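Local coordinates for protein glycosyl transferase family 8 (Streptococcus pneumoniae, PDB 5GVV) that transfers galactose from UDP-galactose to the terminal glucose of the already glycosylated serine-rich repeat protein PsrP, the third step of its O-glycosylation, at residues I63-Q71 against N314-F322; I93-Y104 against A143-G154. All blocks are in the same frame, centred on the assembly; numbering follows the deposited sequence.

Contact 1 of 2, residues I63-Q71 against N314-F322; sequences IDCKLIGSQ and NELLALTRF
Ile-68 carries the apolar part of this contact, lying over helix 314-317 and the 3-10 segment that follows. Its two arms divide the work: CG2 rests against CB of Leu-317, 4.1 Å away, while CD1 reaches across toward Thr-320, 3.6 Å from OG1. CG1 stands opposite the carbonyl carbon (chi1 -57°) and the chain runs on extended, which carries CD1 in to the 3-10 segment. A branched side chain suits this place because it can cover both Leu-317 and the small Ala-318, whose CB lies 4.0 Å from CB of Ile-68. Next to it the Asn-314 amide approaches Gly-69, ND2 3.5 Å from CA; glycine suits the backbone there (phi 138°), where a CB would press on the preceding carbonyl oxygen.

The polar side chains bond within their own segments and to residues outside both. Lys-66 doubles back, bent at chi2 and chi4, so that NZ forms a salt bridge with Asp-64 OD2 (2.8 Å) on its syn lone pair; Asn-40 and the carbonyl of Ile-43 also bind NZ. The methylenes of Lys-66 thereby lie against segment 314-322, CE 3.4 Å from Thr-320 OG1. That hydroxyl donates to Leu-317 O (3.0 Å) in the carbonyl plane. Arg-321 turns its guanidinium back to Ala-318 O, with Asp-293 as its salt-bridge partner.

Water links the segments: one molecule donates to both Asp-64 O and Arg-321 O, another accepts from Asn-314 ND2 and, weakly, Ser-70 N. Phe-238 of the second subunit packs on Leu-317 and Thr-320. The arrangement is an interdomain seam, joining edge strand 61-66 of the GT-A sheet to the C-terminal domain with its separate parallel sheet.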
loop_
_atom_site.group_PDB
_atom_site.type_symbol
_atom_site.label_atom_id
_atom_site.label_comp_id
_atom_site.label_asym_id
_atom_site.label_seq_id
_atom_site.Cartn_x
_atom_site.Cartn_y
_atom_site.Cartn_z
ATOM N N ILE A 63 14.319 13.141 -0.893
ATOM C CA ILE A 63 13.930 14.376 -1.562
ATOM C C ILE A 63 12.617 14.186 -2.305
ATOM O O ILE A 63 12.528 13.338 -3.195
ATOM C CB ILE A 63 15.012 14.837 -2.569
ATOM C CG1 ILE A 63 16.409 14.706 -1.956
ATOM C CG2 ILE A 63 14.739 16.268 -3.029
ATOM C CD1 ILE A 63 16.624 15.592 -0.734
ATOM N N ASP A 64 11.609 14.977 -1.942
ATOM C CA ASP A 64 10.304 14.922 -2.597
ATOM C C ASP A 64 10.345 15.770 -3.855
ATOM O O ASP A 64 10.364 16.997 -3.783
ATOM C CB ASP A 64 9.210 15.421 -1.642
ATOM C CG ASP A 64 7.806 15.286 -2.220
ATOM O OD1 ASP A 64 7.660 14.805 -3.366
ATOM O OD2 ASP A 64 6.840 15.653 -1.512
ATOM N N CYS A 65 10.367 15.115 -5.010
ATOM C CA CYS A 65 10.398 15.841 -6.270
ATOM C C CYS A 65 9.006 15.867 -6.884
ATOM O O CYS A 65 8.591 14.923 -7.558
ATOM C CB CYS A 65 11.415 15.213 -7.221
ATOM S SG CYS A 65 13.083 15.203 -6.528
ATOM N N LYS A 66 8.285 16.956 -6.636
ATOM C CA LYS A 66 6.897 17.066 -7.073
ATOM C C LYS A 66 6.778 17.544 -8.518
ATOM O O LYS A 66 7.131 18.684 -8.846
ATOM C CB LYS A 66 6.108 17.984 -6.129
ATOM C CG LYS A 66 5.635 17.283 -4.850
ATOM C CD LYS A 66 4.674 16.150 -5.186
ATOM C CE LYS A 66 3.946 15.613 -3.952
ATOM N NZ LYS A 66 4.791 14.705 -3.129
ATOM N N LEU A 67 6.279 16.663 -9.377
ATOM C CA LEU A 67 6.042 17.011 -10.771
ATOM C C LEU A 67 4.671 17.666 -10.922
ATOM O O LEU A 67 3.776 17.134 -11.585
ATOM C CB LEU A 67 6.165 15.786 -11.683
ATOM C CG LEU A 67 7.561 15.180 -11.840
ATOM C CD1 LEU A 67 7.847 14.277 -10.679
ATOM C CD2 LEU A 67 7.690 14.399 -13.126
ATOM N N ILE A 68 4.519 18.827 -10.299
ATOM C CA ILE A 68 3.267 19.564 -10.349
ATOM C C ILE A 68 3.486 20.858 -11.118
ATOM O O ILE A 68 4.310 21.687 -10.729
ATOM C CB ILE A 68 2.753 19.874 -8.931
ATOM C CG1 ILE A 68 2.585 18.574 -8.135
ATOM C CG2 ILE A 68 1.448 20.658 -8.995
ATOM C CD1 ILE A 68 2.220 18.775 -6.672
ATOM N N GLY A 69 2.755 21.025 -12.217
ATOM C CA GLY A 69 2.913 22.199 -13.058
ATOM C C GLY A 69 2.886 21.854 -14.537
ATOM O O GLY A 69 2.986 20.684 -14.916
ATOM N N SER A 70 2.761 22.882 -15.371
ATOM C CA SER A 70 2.638 22.711 -16.816
ATOM C C SER A 70 3.955 22.296 -17.470
ATOM O O SER A 70 3.952 21.609 -18.492
ATOM C CB SER A 70 2.130 24.006 -17.454
ATOM O OG SER A 70 3.083 25.049 -17.317
ATOM N N GLN A 71 5.077 22.712 -16.883
ATOM C CA GLN A 71 6.394 22.366 -17.425
ATOM C C GLN A 71 6.613 20.855 -17.401
ATOM O O GLN A 71 7.489 20.335 -18.088
ATOM C CB GLN A 71 7.521 23.098 -16.680
ATOM C CG GLN A 71 7.751 22.651 -15.236
ATOM C CD GLN A 71 6.792 23.304 -14.256
ATOM O OE1 GLN A 71 5.581 23.337 -14.482
ATOM N NE2 GLN A 71 7.332 23.840 -13.163
ATOM N N ASN A 314 -1.876 25.023 -9.595
ATOM C CA ASN A 314 -0.656 24.238 -9.443
ATOM C C ASN A 314 0.371 24.917 -8.542
ATOM O O ASN A 314 1.112 24.243 -7.829
ATOM C CB ASN A 314 -0.030 23.939 -10.807
ATOM C CG ASN A 314 -0.789 22.882 -11.584
ATOM O OD1 ASN A 314 -1.606 22.149 -11.028
ATOM N ND2 ASN A 314 -0.517 22.795 -12.883
ATOM N N GLU A 315 0.412 26.248 -8.581
ATOM C CA GLU A 315 1.329 27.019 -7.746
ATOM C C GLU A 315 1.162 26.690 -6.264
ATOM O O GLU A 315 2.148 26.630 -5.522
ATOM C CB GLU A 315 1.136 28.526 -7.968
ATOM C CG GLU A 315 1.745 29.062 -9.262
ATOM C CD GLU A 315 0.877 28.803 -10.483
ATOM O OE1 GLU A 315 -0.272 28.342 -10.319
ATOM O OE2 GLU A 315 1.345 29.074 -11.610
ATOM N N LEU A 316 -0.083 26.474 -5.839
ATOM C CA LEU A 316 -0.376 26.153 -4.447
ATOM C C LEU A 316 -0.258 24.651 -4.180
ATOM O O LEU A 316 0.211 24.242 -3.118
ATOM C CB LEU A 316 -1.772 26.655 -4.052
ATOM C CG LEU A 316 -1.982 28.170 -4.045
ATOM C CD1 LEU A 316 -3.365 28.516 -3.536
ATOM C CD2 LEU A 316 -0.933 28.858 -3.197
ATOM N N LEU A 317 -0.682 23.829 -5.138
ATOM C CA LEU A 317 -0.597 22.382 -4.965
ATOM C C LEU A 317 0.859 21.943 -4.894
ATOM O O LEU A 317 1.195 21.017 -4.159
ATOM C CB LEU A 317 -1.332 21.642 -6.087
ATOM C CG LEU A 317 -2.846 21.850 -6.153
ATOM C CD1 LEU A 317 -3.459 21.036 -7.289
ATOM C CD2 LEU A 317 -3.499 21.487 -4.837
ATOM N N ALA A 318 1.725 22.625 -5.637
ATOM C CA ALA A 318 3.147 22.292 -5.644
ATOM C C ALA A 318 3.810 22.554 -4.292
ATOM O O ALA A 318 4.933 22.114 -4.055
ATOM C CB ALA A 318 3.869 23.061 -6.747
ATOM N N LEU A 319 3.119 23.272 -3.407
ATOM C CA LEU A 319 3.643 23.538 -2.069
ATOM C C LEU A 319 3.785 22.257 -1.238
ATOM O O LEU A 319 4.400 22.277 -0.172
ATOM C CB LEU A 319 2.765 24.558 -1.334
ATOM C CG LEU A 319 2.677 25.972 -1.911
ATOM C CD1 LEU A 319 1.686 26.827 -1.130
ATOM C CD2 LEU A 319 4.054 26.633 -1.937
ATOM N N THR A 320 3.217 21.152 -1.724
ATOM C CA THR A 320 3.361 19.848 -1.072
ATOM C C THR A 320 4.801 19.325 -1.056
ATOM O O THR A 320 5.109 18.359 -0.352
ATOM C CB THR A 320 2.466 18.778 -1.732
ATOM O OG1 THR A 320 2.754 18.694 -3.136
ATOM C CG2 THR A 320 1.000 19.110 -1.539
ATOM N N ARG A 321 5.685 19.958 -1.821
ATOM C CA ARG A 321 7.090 19.562 -1.834
ATOM C C ARG A 321 7.778 19.976 -0.536
ATOM O O ARG A 321 8.855 19.463 -0.209
ATOM C CB ARG A 321 7.813 20.169 -3.037
ATOM C CG ARG A 321 8.068 21.674 -2.945
ATOM C CD ARG A 321 8.448 22.247 -4.301
ATOM N NE ARG A 321 8.840 23.657 -4.232
ATOM C CZ ARG A 321 7.981 24.673 -4.215
ATOM N NH1 ARG A 321 6.672 24.447 -4.236
ATOM N NH2 ARG A 321 8.428 25.925 -4.166
ATOM N N PHE A 322 7.147 20.898 0.198
ATOM C CA PHE A 322 7.653 21.342 1.494
ATOM C C PHE A 322 7.078 20.478 2.597
ATOM O O PHE A 322 5.893 20.139 2.563
ATOM C CB PHE A 322 7.260 22.796 1.769
ATOM C CG PHE A 322 7.847 23.781 0.806
ATOM C CD1 PHE A 322 9.188 24.131 0.886
ATOM C CD2 PHE A 322 7.052 24.388 -0.156
ATOM C CE1 PHE A 322 9.732 25.054 0.011
ATOM C CE2 PHE A 322 7.587 25.312 -1.036
ATOM C CZ PHE A 322 8.932 25.645 -0.954
HETATM O O HOH W 1 11.038 18.717 -1.822
HETATM O O HOH W 2 0.686 25.076 -14.171
#

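Contact 2 of 2, residues I93-Y104 against A143-G154; sequences IPDFVTEDKVLY and AGVLLINNKKWG
The Tyr-104 ring meets Ala-143 O at its edge, near the ring plane, with CE2 3.6 Å from that oxygen; its hydroxyl is held by Asp-106, a manganese ligand. A second flat group, the amide of Asn-150, is held by carbonyls of loop 97-100. Its CG lies opposite the backbone N (chi1 -162°), directing ND2 to Glu-99 O at 2.9 Å, almost straight down the carbonyl and in the amide plane. A second, weak bond from ND2 goes to Val-97 O. OD1 is buried against CA and CB of Pro-94 and has no polar partner, so asparagine serves here as a donor that ties together two loop carbonyls. The indole of Trp-153 has CG2 of Ile-148 over one face, offset toward the rim, while CB of Pro-94 packs on CB of Trp-153.

Strands 101-104 and 145-149 run antiparallel. Val-102 and Ile-148 form a hydrogen-bonded pair, Ile-148 N giving 2.7 Å to Val-102 O, and Tyr-104 and Leu-146 form another. These four share one face: CB of Leu-146 lies 4.2 Å from CB of Tyr-104, and CD1 of Ile-148 meets CD1 of Ile-93 tip to tip at 3.7 Å and touches CB of Tyr-104 at 3.8 Å. On the face of Leu-103 and Leu-147, CD1 of Leu-147 packs on CG of Lys-101. Leu-103 CD1 also touches Val-145 CG1.

Asn-149 N-caps the helix, its OD1 accepting from Lys-152 N at 3.3 Å. The pair lies inside the mixed sheet, between strands 6-11 and 128-131; Val-9 covers Ile-93, Val-102 and Tyr-104, while helix 150-155 follows strand 145-149, with Trp-153 against Leu-128.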
loop_
_atom_site.group_PDB
_atom_site.type_symbol
_atom_site.label_atom_id
_atom_site.label_comp_id
_atom_site.label_asym_id
_atom_site.label_seq_id
_atom_site.Cartn_x
_atom_site.Cartn_y
_atom_site.Cartn_z
ATOM N N ILE A 93 14.709 13.980 -14.684
ATOM C CA ILE A 93 15.755 13.780 -13.678
ATOM C C ILE A 93 16.710 14.973 -13.491
ATOM O O ILE A 93 16.899 15.434 -12.363
ATOM C CB ILE A 93 16.530 12.451 -13.905
ATOM C CG1 ILE A 93 15.677 11.257 -13.459
ATOM C CG2 ILE A 93 17.843 12.449 -13.142
ATOM C CD1 ILE A 93 16.246 9.899 -13.855
ATOM N N PRO A 94 17.296 15.497 -14.587
ATOM C CA PRO A 94 18.263 16.580 -14.359
ATOM C C PRO A 94 17.625 17.898 -13.920
ATOM O O PRO A 94 18.346 18.863 -13.662
ATOM C CB PRO A 94 18.937 16.741 -15.730
ATOM C CG PRO A 94 17.913 16.296 -16.707
ATOM C CD PRO A 94 17.170 15.171 -16.022
ATOM N N ASP A 95 16.300 17.941 -13.821
ATOM C CA ASP A 95 15.616 19.131 -13.327
ATOM C C ASP A 95 15.546 19.154 -11.797
ATOM O O ASP A 95 15.225 20.187 -11.201
ATOM C CB ASP A 95 14.208 19.235 -13.927
ATOM C CG ASP A 95 14.224 19.582 -15.405
ATOM O OD1 ASP A 95 15.134 20.324 -15.832
ATOM O OD2 ASP A 95 13.327 19.114 -16.143
ATOM N N PHE A 96 15.856 18.021 -11.167
ATOM C CA PHE A 96 15.782 17.908 -9.712
ATOM C C PHE A 96 17.108 17.542 -9.053
ATOM O O PHE A 96 17.441 18.060 -7.985
ATOM C CB PHE A 96 14.735 16.864 -9.309
ATOM C CG PHE A 96 13.330 17.222 -9.705
ATOM C CD1 PHE A 96 12.775 16.704 -10.871
ATOM C CD2 PHE A 96 12.561 18.070 -8.915
ATOM C CE1 PHE A 96 11.480 17.024 -11.244
ATOM C CE2 PHE A 96 11.262 18.392 -9.279
ATOM C CZ PHE A 96 10.722 17.869 -10.448
ATOM N N VAL A 97 17.853 16.632 -9.677
ATOM C CA VAL A 97 19.078 16.101 -9.081
ATOM C C VAL A 97 20.247 17.072 -9.236
ATOM O O VAL A 97 20.506 17.565 -10.333
ATOM C CB VAL A 97 19.443 14.733 -9.700
ATOM C CG1 VAL A 97 20.650 14.131 -8.998
ATOM C CG2 VAL A 97 18.248 13.786 -9.607
ATOM N N THR A 98 20.955 17.339 -8.139
ATOM C CA THR A 98 22.036 18.326 -8.137
ATOM C C THR A 98 23.399 17.663 -8.284
ATOM O O THR A 98 24.401 18.332 -8.552
ATOM C CB THR A 98 22.033 19.165 -6.842
ATOM O OG1 THR A 98 22.334 18.323 -5.719
ATOM C CG2 THR A 98 20.675 19.808 -6.628
ATOM N N GLU A 99 23.439 16.345 -8.110
ATOM C CA GLU A 99 24.693 15.609 -8.229
ATOM C C GLU A 99 25.061 15.370 -9.692
ATOM O O GLU A 99 24.185 15.287 -10.559
ATOM C CB GLU A 99 24.627 14.283 -7.465
ATOM C CG GLU A 99 24.641 14.428 -5.941
ATOM C CD GLU A 99 23.318 14.904 -5.363
ATOM O OE1 GLU A 99 22.290 14.865 -6.071
ATOM O OE2 GLU A 99 23.307 15.317 -4.185
ATOM N N ASP A 100 26.358 15.270 -9.969
ATOM C CA ASP A 100 26.814 15.063 -11.340
ATOM C C ASP A 100 26.531 13.633 -11.815
ATOM O O ASP A 100 26.387 13.385 -13.018
ATOM C CB ASP A 100 28.301 15.407 -11.475
ATOM C CG ASP A 100 28.599 16.863 -11.139
ATOM O OD1 ASP A 100 27.698 17.719 -11.298
ATOM O OD2 ASP A 100 29.741 17.149 -10.714
ATOM N N LYS A 101 26.445 12.698 -10.869
ATOM C CA LYS A 101 26.093 11.311 -11.193
ATOM C C LYS A 101 24.987 10.789 -10.276
ATOM O O LYS A 101 24.962 11.099 -9.079
ATOM C CB LYS A 101 27.320 10.393 -11.129
ATOM C CG LYS A 101 27.016 8.925 -11.414
ATOM C CD LYS A 101 28.275 8.106 -11.682
ATOM C CE LYS A 101 29.237 8.120 -10.506
ATOM N NZ LYS A 101 30.307 7.085 -10.656
ATOM N N VAL A 102 24.067 10.014 -10.846
ATOM C CA VAL A 102 22.944 9.477 -10.087
ATOM C C VAL A 102 22.483 8.129 -10.659
ATOM O O VAL A 102 22.587 7.885 -11.866
ATOM C CB VAL A 102 21.776 10.500 -10.028
ATOM C CG1 VAL A 102 21.277 10.833 -11.421
ATOM C CG2 VAL A 102 20.637 9.993 -9.145
ATOM N N LEU A 103 22.007 7.244 -9.790
ATOM C CA LEU A 103 21.472 5.956 -10.226
ATOM C C LEU A 103 19.947 5.982 -10.250
ATOM O O LEU A 103 19.311 6.074 -9.195
ATOM C CB LEU A 103 21.938 4.843 -9.287
ATOM C CG LEU A 103 21.354 3.454 -9.562
ATOM C CD1 LEU A 103 21.821 2.942 -10.927
ATOM C CD2 LEU A 103 21.732 2.482 -8.459
ATOM N N TYR A 104 19.357 5.910 -11.443
ATOM C CA TYR A 104 17.907 5.750 -11.543
ATOM C C TYR A 104 17.498 4.286 -11.378
ATOM O O TYR A 104 18.155 3.384 -11.904
ATOM C CB TYR A 104 17.350 6.289 -12.871
ATOM C CG TYR A 104 15.932 5.820 -13.098
ATOM C CD1 TYR A 104 14.863 6.457 -12.478
ATOM C CD2 TYR A 104 15.663 4.704 -13.887
ATOM C CE1 TYR A 104 13.562 6.011 -12.654
ATOM C CE2 TYR A 104 14.367 4.250 -14.066
ATOM C CZ TYR A 104 13.322 4.907 -13.448
ATOM O OH TYR A 104 12.031 4.454 -13.630
ATOM N N ALA A 143 15.843 0.001 -19.550
ATOM C CA ALA A 143 15.873 1.351 -18.989
ATOM C C ALA A 143 15.603 1.403 -17.489
ATOM O O ALA A 143 15.607 2.486 -16.893
ATOM C CB ALA A 143 14.882 2.234 -19.722
ATOM N N GLY A 144 15.363 0.242 -16.885
ATOM C CA GLY A 144 14.968 0.178 -15.486
ATOM C C GLY A 144 16.087 0.435 -14.493
ATOM O O GLY A 144 15.833 0.673 -13.307
ATOM N N VAL A 145 17.330 0.363 -14.960
ATOM C CA VAL A 145 18.479 0.669 -14.112
ATOM C C VAL A 145 19.458 1.512 -14.915
ATOM O O VAL A 145 20.092 1.016 -15.850
ATOM C CB VAL A 145 19.209 -0.604 -13.634
ATOM C CG1 VAL A 145 20.459 -0.228 -12.833
ATOM C CG2 VAL A 145 18.286 -1.489 -12.811
ATOM N N LEU A 146 19.574 2.787 -14.564
ATOM C CA LEU A 146 20.422 3.692 -15.326
ATOM C C LEU A 146 21.398 4.423 -14.423
ATOM O O LEU A 146 20.986 5.201 -13.555
ATOM C CB LEU A 146 19.571 4.703 -16.099
ATOM C CG LEU A 146 18.620 4.113 -17.136
ATOM C CD1 LEU A 146 17.744 5.185 -17.741
ATOM C CD2 LEU A 146 19.407 3.410 -18.222
ATOM N N LEU A 147 22.689 4.160 -14.612
ATOM C CA LEU A 147 23.708 4.994 -14.000
ATOM C C LEU A 147 23.870 6.206 -14.903
ATOM O O LEU A 147 24.353 6.085 -16.029
ATOM C CB LEU A 147 25.031 4.245 -13.859
ATOM C CG LEU A 147 26.062 5.022 -13.041
ATOM C CD1 LEU A 147 25.447 5.485 -11.729
ATOM C CD2 LEU A 147 27.294 4.187 -12.781
ATOM N N ILE A 148 23.466 7.372 -14.411
ATOM C CA ILE A 148 23.283 8.541 -15.266
ATOM C C ILE A 148 24.337 9.635 -15.062
ATOM O O ILE A 148 24.621 10.036 -13.932
ATOM C CB ILE A 148 21.872 9.131 -15.062
ATOM C CG1 ILE A 148 20.815 8.153 -15.584
ATOM C CG2 ILE A 148 21.735 10.482 -15.748
ATOM C CD1 ILE A 148 19.383 8.511 -15.213
ATOM N N ASN A 149 24.918 10.098 -16.166
ATOM C CA ASN A 149 25.792 11.265 -16.149
ATOM C C ASN A 149 24.915 12.515 -16.102
ATOM O O ASN A 149 24.651 13.133 -17.132
ATOM C CB ASN A 149 26.673 11.267 -17.403
ATOM C CG ASN A 149 27.769 12.320 -17.361
ATOM O OD1 ASN A 149 27.660 13.336 -16.672
ATOM N ND2 ASN A 149 28.835 12.080 -18.117
ATOM N N ASN A 150 24.460 12.876 -14.904
ATOM C CA ASN A 150 23.490 13.958 -14.738
ATOM C C ASN A 150 23.955 15.322 -15.260
ATOM O O ASN A 150 23.152 16.108 -15.770
ATOM C CB ASN A 150 23.070 14.077 -13.272
ATOM C CG ASN A 150 21.782 14.861 -13.103
ATOM O OD1 ASN A 150 20.885 14.772 -13.937
ATOM N ND2 ASN A 150 21.689 15.642 -12.031
ATOM N N LYS A 151 25.246 15.604 -15.130
ATOM C CA LYS A 151 25.794 16.870 -15.606
ATOM C C LYS A 151 25.625 16.993 -17.119
ATOM O O LYS A 151 25.164 18.023 -17.624
ATOM C CB LYS A 151 27.268 16.987 -15.219
ATOM C CG LYS A 151 27.897 18.340 -15.548
ATOM C CD LYS A 151 29.408 18.309 -15.337
ATOM C CE LYS A 151 30.139 19.131 -16.395
ATOM N NZ LYS A 151 31.621 18.941 -16.349
ATOM N N LYS A 152 25.989 15.929 -17.831
ATOM C CA LYS A 152 25.859 15.877 -19.284
ATOM C C LYS A 152 24.403 15.997 -19.737
ATOM O O LYS A 152 24.106 16.673 -20.725
ATOM C CB LYS A 152 26.454 14.575 -19.821
ATOM C CG LYS A 152 27.964 14.581 -19.994
ATOM C CD LYS A 152 28.340 14.674 -21.466
ATOM C CE LYS A 152 27.517 13.708 -22.307
ATOM N NZ LYS A 152 27.877 13.754 -23.756
ATOM N N TRP A 153 23.509 15.325 -19.014
ATOM C CA TRP A 153 22.071 15.411 -19.264
ATOM C C TRP A 153 21.567 16.848 -19.135
ATOM O O TRP A 153 20.625 17.251 -19.826
ATOM C CB TRP A 153 21.311 14.505 -18.292
ATOM C CG TRP A 153 21.370 13.045 -18.642
ATOM C CD1 TRP A 153 22.482 12.319 -18.959
ATOM C CD2 TRP A 153 20.269 12.129 -18.690
ATOM N NE1 TRP A 153 22.137 11.011 -19.213
ATOM C CE2 TRP A 153 20.782 10.869 -19.053
ATOM C CE3 TRP A 153 18.894 12.252 -18.467
ATOM C CZ2 TRP A 153 19.972 9.741 -19.191
ATOM C CZ3 TRP A 153 18.092 11.132 -18.610
ATOM C CH2 TRP A 153 18.632 9.896 -18.967
ATOM N N GLY A 154 22.196 17.617 -18.248
ATOM C CA GLY A 154 21.831 19.008 -18.053
ATOM C C GLY A 154 22.238 19.896 -19.215
ATOM O O GLY A 154 21.430 20.676 -19.721
HETATM O O HOH W 3 28.874 12.569 -14.542
#

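Overall arrangement
Contact 2 is the more deeply buried, a hydrogen-bonded strand pair in the middle of the GT-A sheet, whereas contact 1 is partly open and lies at the outer strand of that same sheet, against the second domain. Their chemistry follows: direct backbone bonds, an amide grip and apolar packing in contact 2; a salt bridge internal to its segment, bridging waters and one isoleucine in contact 1. Contact 2 borders the UDP and manganese site, while in contact 1 the side chain of Lys-66 is about 13 Å from the bound UDP and the second subunit helps cover the seam. The two touch where Phe-96 CD2 packs 3.5 Å from CB of Cys-65.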